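Local coordinates for protein putative enoyl-CoA hydratase/isomerase (Mycobacterium abscessus, PDB 4MI2) that probably isomerises a CoA thioester of the phenylacetate degradation pathway, as a trimeric member of the enoyl-CoA hydratase/isomerase (crotonase) family, at residues Ala31-Arg34 / Thr35-Thr38; Asp87-Glu91 / His92-Val96. All coordinates share one frame; numbering follows the deposited sequence.

How the contacts relate
Contact 1 comes first along the chain, where the loop after strand 18-23 enters helix 34-49; contact 2 follows within the opening turns of helix 87-102. Their centres lie about 11 Å apart, each about 17 Å from the centre of the chain and on the same side of it. Lys37 joins them: its NZ is 2.8 Å from Thr88 OG1, a probable hydrogen bond, while its CD packs 3.6 Å from His92 CB. Leu32 CD1 adds an apolar touch, 3.7 Å from Tyr93 CE2. The start of helix 34-49 is thereby fastened to helix 87-102 within one subunit of this crotonase-family protein, and contact 2 carries on to a second subunit.

Contact 1. Residues Ala31-Arg34 / Thr35-Thr38; sequences ALDR and TMKT
Asp33 and Met36 make a local helix-capping contact, where the loop after strand 18-23 turns into helix 34-49. Asp33 is the N-cap: its OD1 accepts from Met36 N at 3.0 Å with an N-H...O angle of 158°, and the amide meets this oxygen nearly end-on to the C-O bond. The chi1 of 65° sets the carboxylate between the residue's own backbone N and carbonyl carbon, folding it back over the first turn. A weak, long ion pair to Arg25 engages the other oxygen, OD2.

Two i to i+4 backbone bonds open the helix: Lys37 N to Asp33 O and Thr38 N to Arg34 O, both at 2.9 Å. Thr38 OG1 adds a side-chain bond to Arg34 O at 3.1 Å, 37° out of the carbonyl plane and on the opposite face from the amide, so this oxygen is gripped twice.

On the buried side Leu32 CD2 lies 3.6 Å from Met36 CG, the two side chains crossing at about a right angle. Lys37 runs back over the cap, its CG 3.9 Å from Leu32 CB; a bend at chi3 brings CE to 3.4 Å from Asp33 O, and NZ bonds to Gln69. Outside the segment, Glu73 accepts from Arg34 N. The Asp33 side-chain bond to the amide three residues on is the classical Asp N-cap of an alpha-helix.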
loop_
_atom_site.group_PDB
_atom_site.type_symbol
_atom_site.label_atom_id
_atom_site.label_comp_id
_atom_site.label_asym_id
_atom_site.label_seq_id
_atom_site.Cartn_x
_atom_site.Cartn_y
_atom_site.Cartn_z
ATOM N N ALA B 31 -21.908 -0.036 -22.254
ATOM C CA ALA B 31 -20.872 0.813 -22.836
ATOM C C ALA B 31 -21.298 2.262 -22.684
ATOM O O ALA B 31 -22.454 2.591 -22.915
ATOM C CB ALA B 31 -20.650 0.478 -24.305
ATOM N N LEU B 32 -20.360 3.120 -22.293
ATOM C CA LEU B 32 -20.693 4.492 -21.917
ATOM C C LEU B 32 -20.650 5.432 -23.118
ATOM O O LEU B 32 -19.576 5.819 -23.571
ATOM C CB LEU B 32 -19.735 4.982 -20.827
ATOM C CG LEU B 32 -19.676 4.091 -19.581
ATOM C CD1 LEU B 32 -18.589 4.573 -18.653
ATOM C CD2 LEU B 32 -21.020 4.046 -18.868
ATOM N N ASP B 33 -21.824 5.777 -23.642
ATOM C CA ASP B 33 -21.939 6.816 -24.675
ATOM C C ASP B 33 -22.331 8.149 -24.006
ATOM O O ASP B 33 -22.469 8.203 -22.783
ATOM C CB ASP B 33 -22.926 6.389 -25.769
ATOM C CG ASP B 33 -24.369 6.233 -25.269
ATOM O OD1 ASP B 33 -24.637 6.375 -24.057
ATOM O OD2 ASP B 33 -25.243 5.979 -26.119
ATOM N N ARG B 34 -22.490 9.213 -24.784
ATOM C CA ARG B 34 -22.700 10.548 -24.205
ATOM C C ARG B 34 -23.927 10.612 -23.286
ATOM O O ARG B 34 -23.859 11.187 -22.201
ATOM C CB ARG B 34 -22.804 11.615 -25.309
ATOM C CG ARG B 34 -21.452 12.031 -25.864
ATOM C CD ARG B 34 -21.576 13.194 -26.832
ATOM N NE ARG B 34 -22.270 12.757 -28.040
ATOM C CZ ARG B 34 -21.688 12.159 -29.081
ATOM N NH1 ARG B 34 -22.426 11.792 -30.124
ATOM N NH2 ARG B 34 -20.380 11.927 -29.093
ATOM N N THR B 35 -25.033 10.022 -23.726
ATOM C CA THR B 35 -26.274 9.968 -22.949
ATOM C C THR B 35 -26.058 9.266 -21.618
ATOM O O THR B 35 -26.480 9.750 -20.576
ATOM C CB THR B 35 -27.372 9.205 -23.715
ATOM O OG1 THR B 35 -27.612 9.860 -24.958
ATOM C CG2 THR B 35 -28.667 9.146 -22.920
ATOM N N MET B 36 -25.401 8.121 -21.677
ATOM C CA MET B 36 -25.086 7.342 -20.497
ATOM C C MET B 36 -24.202 8.114 -19.502
ATOM O O MET B 36 -24.425 8.068 -18.296
ATOM C CB MET B 36 -24.366 6.087 -20.936
ATOM C CG MET B 36 -24.300 5.021 -19.881
ATOM S SD MET B 36 -25.584 3.791 -20.130
ATOM C CE MET B 36 -24.972 2.554 -18.994
ATOM N N LYS B 37 -23.193 8.806 -20.025
ATOM C CA LYS B 37 -22.245 9.571 -19.203
ATOM C C LYS B 37 -22.895 10.779 -18.533
ATOM O O LYS B 37 -22.667 11.044 -17.352
ATOM C CB LYS B 37 -21.050 10.015 -20.050
ATOM C CG LYS B 37 -20.126 8.852 -20.402
ATOM C CD LYS B 37 -18.938 9.254 -21.257
ATOM C CE LYS B 37 -19.284 9.338 -22.731
ATOM N NZ LYS B 37 -18.057 9.209 -23.570
ATOM N N THR B 38 -23.702 11.501 -19.302
ATOM C CA THR B 38 -24.443 12.651 -18.790
ATOM C C THR B 38 -25.441 12.240 -17.700
ATOM O O THR B 38 -25.550 12.909 -16.678
ATOM C CB THR B 38 -25.166 13.380 -19.945
ATOM O OG1 THR B 38 -24.183 13.962 -20.815
ATOM C CG2 THR B 38 -26.072 14.479 -19.427
#

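Contact 2. Residues Asp87-Glu91 / His92-Val96; sequences DTVRE and HYNPV
Helix 87-102 carries a wider, pi-type turn at 89-91: Thr88 O accepts both His92 N at 2.7 Å and Tyr93 N at 3.1 Å, and Val89 O accepts Asn94 N, five residues on, at 2.8 Å. The axes of 87-91 and 92-96 differ by 28°, and a kink falls at Pro95; as a proline it has no N-H to give to the turn before, and its ring CD packs 3.4 Å from Arg90 O.

The chief side-chain bond joins Thr88 OG1 to His92 ND1 at 2.7 Å, with the hydroxyl near the plane of the imidazole, at its edge; either atom could be the donor. With OG1 anti to the backbone N (chi1 -167°), the hydroxyl is carried toward the ring, and Lys37 NZ is a second partner for it. Glu91 covers one face of the same imidazole: its CG sits over the centre of that face, 3.8 Å from the ring centroid, a CH-pi contact. Beyond CG the extended chain keeps alongside the ring, the carboxylate stacked at 22° to its plane.

Tyr93 presents a ring edge to Thr88 CG2, 3.9 Å from CE1, and its hydroxyl bonds to Gln69. The Asn94 amide lies against the Val89 carbonyl, OD1 3.2 Å from Val89 O and not bonded to it, while ND2 makes a weak hydrogen bond to Leu233 O of the second subunit.

Around this helix, Pro95 packs on Leu41 of helix 34-49, while Tyr93 and Val96 meet helix 118-124. Toward the second subunit, Arg90 NH1 bonds to Ser238 OG and Val89 packs on Ala237, both residues lying on helix 229-244 of that neighbouring chain.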
loop_
_atom_site.group_PDB
_atom_site.type_symbol
_atom_site.label_atom_id
_atom_site.label_comp_id
_atom_site.label_asym_id
_atom_site.label_seq_id
_atom_site.Cartn_x
_atom_site.Cartn_y
_atom_site.Cartn_z
ATOM N N ASP B 87 -11.422 14.274 -25.740
ATOM C CA ASP B 87 -12.132 15.358 -25.043
ATOM C C ASP B 87 -13.071 14.861 -23.946
ATOM O O ASP B 87 -13.223 15.484 -22.893
ATOM C CB ASP B 87 -12.998 16.141 -26.040
ATOM C CG ASP B 87 -12.234 17.212 -26.787
ATOM O OD1 ASP B 87 -11.023 17.395 -26.549
ATOM O OD2 ASP B 87 -12.871 17.881 -27.631
ATOM N N THR B 88 -13.732 13.749 -24.232
ATOM C CA THR B 88 -14.699 13.157 -23.326
ATOM C C THR B 88 -14.141 12.849 -21.921
ATOM O O THR B 88 -14.894 12.878 -20.944
ATOM C CB THR B 88 -15.325 11.893 -23.951
ATOM O OG1 THR B 88 -16.466 11.509 -23.186
ATOM C CG2 THR B 88 -14.321 10.741 -24.026
ATOM N N VAL B 89 -12.840 12.577 -21.817
ATOM C CA VAL B 89 -12.218 12.334 -20.508
ATOM C C VAL B 89 -12.405 13.555 -19.609
ATOM O O VAL B 89 -12.793 13.442 -18.444
ATOM C CB VAL B 89 -10.707 11.983 -20.618
ATOM C CG1 VAL B 89 -10.114 11.739 -19.237
ATOM C CG2 VAL B 89 -10.498 10.746 -21.488
ATOM N N ARG B 90 -12.157 14.725 -20.179
ATOM C CA ARG B 90 -12.239 15.977 -19.449
ATOM C C ARG B 90 -13.700 16.437 -19.281
ATOM O O ARG B 90 -14.098 16.916 -18.220
ATOM C CB ARG B 90 -11.415 17.037 -20.191
ATOM C CG ARG B 90 -10.570 17.916 -19.298
ATOM C CD ARG B 90 -9.792 18.921 -20.122
ATOM N NE ARG B 90 -8.529 18.397 -20.642
ATOM C CZ ARG B 90 -7.399 18.312 -19.940
ATOM N NH1 ARG B 90 -6.297 17.849 -20.520
ATOM N NH2 ARG B 90 -7.357 18.681 -18.664
ATOM N N GLU B 91 -14.493 16.266 -20.330
ATOM C CA GLU B 91 -15.889 16.713 -20.353
ATOM C C GLU B 91 -16.848 15.784 -19.588
ATOM O O GLU B 91 -17.799 16.254 -18.992
ATOM C CB GLU B 91 -16.344 16.852 -21.821
ATOM C CG GLU B 91 -17.796 17.276 -22.029
ATOM C CD GLU B 91 -18.202 17.371 -23.506
ATOM O OE1 GLU B 91 -17.343 17.208 -24.409
ATOM O OE2 GLU B 91 -19.405 17.628 -23.760
ATOM N N HIS B 92 -16.610 14.474 -19.613
ATOM C CA HIS B 92 -17.568 13.505 -19.056
ATOM C C HIS B 92 -17.035 12.647 -17.915
ATOM O O HIS B 92 -17.651 12.568 -16.856
ATOM C CB HIS B 92 -18.070 12.571 -20.154
ATOM C CG HIS B 92 -18.824 13.274 -21.228
ATOM N ND1 HIS B 92 -18.366 13.367 -22.524
ATOM C CD2 HIS B 92 -19.995 13.953 -21.189
ATOM C CE1 HIS B 92 -19.239 14.049 -23.246
ATOM N NE2 HIS B 92 -20.234 14.420 -22.458
ATOM N N TYR B 93 -15.902 11.992 -18.141
ATOM C CA TYR B 93 -15.373 11.040 -17.166
ATOM C C TYR B 93 -14.874 11.723 -15.900
ATOM O O TYR B 93 -15.196 11.297 -14.794
ATOM C CB TYR B 93 -14.277 10.180 -17.797
ATOM C CG TYR B 93 -14.829 9.177 -18.781
ATOM C CD1 TYR B 93 -14.685 9.354 -20.157
ATOM C CD2 TYR B 93 -15.518 8.061 -18.332
ATOM C CE1 TYR B 93 -15.200 8.434 -21.053
ATOM C CE2 TYR B 93 -16.031 7.133 -19.218
ATOM C CZ TYR B 93 -15.869 7.325 -20.574
ATOM O OH TYR B 93 -16.392 6.408 -21.447
ATOM N N ASN B 94 -14.113 12.797 -16.060
ATOM C CA ASN B 94 -13.599 13.520 -14.910
ATOM C C ASN B 94 -14.715 14.009 -13.963
ATOM O O ASN B 94 -14.659 13.717 -12.772
ATOM C CB ASN B 94 -12.603 14.616 -15.340
ATOM C CG ASN B 94 -11.258 14.036 -15.797
ATOM O OD1 ASN B 94 -11.060 12.823 -15.786
ATOM N ND2 ASN B 94 -10.317 14.907 -16.172
ATOM N N PRO B 95 -15.753 14.698 -14.476
ATOM C CA PRO B 95 -16.850 15.071 -13.558
ATOM C C PRO B 95 -17.530 13.875 -12.858
ATOM O O PRO B 95 -17.898 13.975 -11.683
ATOM C CB PRO B 95 -17.852 15.802 -14.466
ATOM C CG PRO B 95 -17.047 16.286 -15.625
ATOM C CD PRO B 95 -15.902 15.316 -15.805
ATOM N N VAL B 96 -17.690 12.767 -13.577
ATOM C CA VAL B 96 -18.263 11.542 -13.003
ATOM C C VAL B 96 -17.450 11.044 -11.798
ATOM O O VAL B 96 -18.014 10.749 -10.737
ATOM C CB VAL B 96 -18.400 10.428 -14.075
ATOM C CG1 VAL B 96 -18.563 9.046 -13.454
ATOM C CG2 VAL B 96 -19.584 10.727 -14.976
#